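PvdO (Pseudomonas aeruginosa, PDB 5HHA) binds calcium and takes part in chromophore maturation in the periplasm, possibly with formylglycine-generating-oxidase-like activity. Local coordinates at residues G251-W254 with G255-P258. Numbering follows the deposited sequence.
Sequences GNDW and GEPP
D253 and E256 close a type I beta turn in the loop between strands 247-251 and 266-269, with E256 N donating to D253 O at 3.0 Å. The side chain of D253 adds an Asx turn in which D253 OD1 accepts G255 N at 2.8 Å. With chi1 at 69°, its CG lies between backbone N and carbonyl carbon, which folds the carboxylate back over the turn; the donor meets OD1 on the anti side, 30° out of the carboxylate plane of D253. Packing is tight where N252 OD1 lies 3.1 Å from E256 CB and D253 OD2 3.2 Å from E256 CG. N252, just before the turn, reaches across to P257, just after it, ND2 giving P257 O a 3.0 Å bond that arrives above the carbonyl plane; S261 OG also bonds ND2. The W254 ring makes edge-to-face contacts with F196 and Y118 and lies near N186, a calcium ligand; NE1 bonds D276 O. The looser side is watery: the bent E256 chain sets its carboxylate across the N252 amide, 79° between planes, and one water links OE1 to N252 OD1. D253 OD2 and E256 OE2 stand 4.3 Å apart, brought near by the turn and its Asx bond; a second water, donating to D253 OD1 and E256 OE2, probably offsets part of the repulsion.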
loop_
_atom_site.group_PDB
_atom_site.type_symbol
_atom_site.label_atom_id
_atom_site.label_comp_id
_atom_site.label_asym_id
_atom_site.label_seq_id
_atom_site.Cartn_x
_atom_site.Cartn_y
_atom_site.Cartn_z
ATOM N N GLY A 251 -1.491 -0.003 -5.344
ATOM C CA GLY A 251 -0.880 1.304 -5.475
ATOM C C GLY A 251 -0.100 1.404 -6.766
ATOM O O GLY A 251 -0.427 0.797 -7.777
ATOM N N ASN A 252 0.930 2.241 -6.744
ATOM C CA ASN A 252 1.755 2.458 -7.932
ATOM C C ASN A 252 3.094 3.015 -7.469
ATOM O O ASN A 252 3.147 3.711 -6.459
ATOM C CB ASN A 252 1.051 3.448 -8.869
ATOM C CG ASN A 252 1.625 3.449 -10.259
ATOM O OD1 ASN A 252 2.171 2.451 -10.721
ATOM N ND2 ASN A 252 1.440 4.551 -10.957
ATOM N N ASP A 253 4.162 2.743 -8.207
ATOM C CA ASP A 253 5.484 3.165 -7.773
ATOM C C ASP A 253 6.055 4.344 -8.543
ATOM O O ASP A 253 5.572 4.765 -9.598
ATOM C CB ASP A 253 6.463 1.992 -7.779
ATOM C CG ASP A 253 6.797 1.498 -9.159
ATOM O OD1 ASP A 253 7.719 2.028 -9.814
ATOM O OD2 ASP A 253 6.144 0.508 -9.603
ATOM N N TRP A 254 7.130 4.846 -7.955
ATOM C CA TRP A 254 7.918 5.958 -8.446
ATOM C C TRP A 254 8.332 5.857 -9.899
ATOM O O TRP A 254 8.608 6.889 -10.520
ATOM C CB TRP A 254 9.172 6.107 -7.578
ATOM C CG TRP A 254 10.043 4.901 -7.530
ATOM C CD1 TRP A 254 10.020 3.906 -6.593
ATOM C CD2 TRP A 254 11.083 4.553 -8.452
ATOM N NE1 TRP A 254 10.955 2.972 -6.868
ATOM C CE2 TRP A 254 11.641 3.336 -8.002
ATOM C CE3 TRP A 254 11.594 5.146 -9.614
ATOM C CZ2 TRP A 254 12.690 2.699 -8.670
ATOM C CZ3 TRP A 254 12.648 4.514 -10.277
ATOM C CH2 TRP A 254 13.178 3.296 -9.807
ATOM N N GLY A 255 8.457 4.665 -10.450
ATOM C CA GLY A 255 8.901 4.513 -11.816
ATOM C C GLY A 255 7.801 4.394 -12.853
ATOM O O GLY A 255 8.095 4.254 -14.038
ATOM N N GLU A 256 6.551 4.481 -12.434
ATOM C CA GLU A 256 5.419 4.154 -13.284
ATOM C C GLU A 256 4.585 5.374 -13.612
ATOM O O GLU A 256 4.540 6.347 -12.865
ATOM C CB GLU A 256 4.528 3.162 -12.540
ATOM C CG GLU A 256 5.158 1.800 -12.312
ATOM C CD GLU A 256 5.186 0.933 -13.528
ATOM O OE1 GLU A 256 4.100 0.661 -14.115
ATOM O OE2 GLU A 256 6.322 0.481 -13.850
ATOM N N PRO A 257 3.883 5.325 -14.751
ATOM C CA PRO A 257 3.042 6.458 -15.139
ATOM C C PRO A 257 1.758 6.548 -14.301
ATOM O O PRO A 257 1.306 5.519 -13.767
ATOM C CB PRO A 257 2.751 6.164 -16.609
ATOM C CG PRO A 257 2.811 4.658 -16.707
ATOM C CD PRO A 257 3.908 4.248 -15.761
ATOM N N PRO A 258 1.153 7.728 -14.190
ATOM C CA PRO A 258 0.013 7.929 -13.283
ATOM C C PRO A 258 -1.282 7.251 -13.729
ATOM O O PRO A 258 -2.187 7.121 -12.928
ATOM C CB PRO A 258 -0.143 9.440 -13.245
ATOM C CG PRO A 258 0.458 9.921 -14.547
ATOM C CD PRO A 258 1.603 8.993 -14.814
HETATM O O HOH W 1 2.035 0.298 -12.457
HETATM O O HOH W 2 8.652 1.337 -12.410
#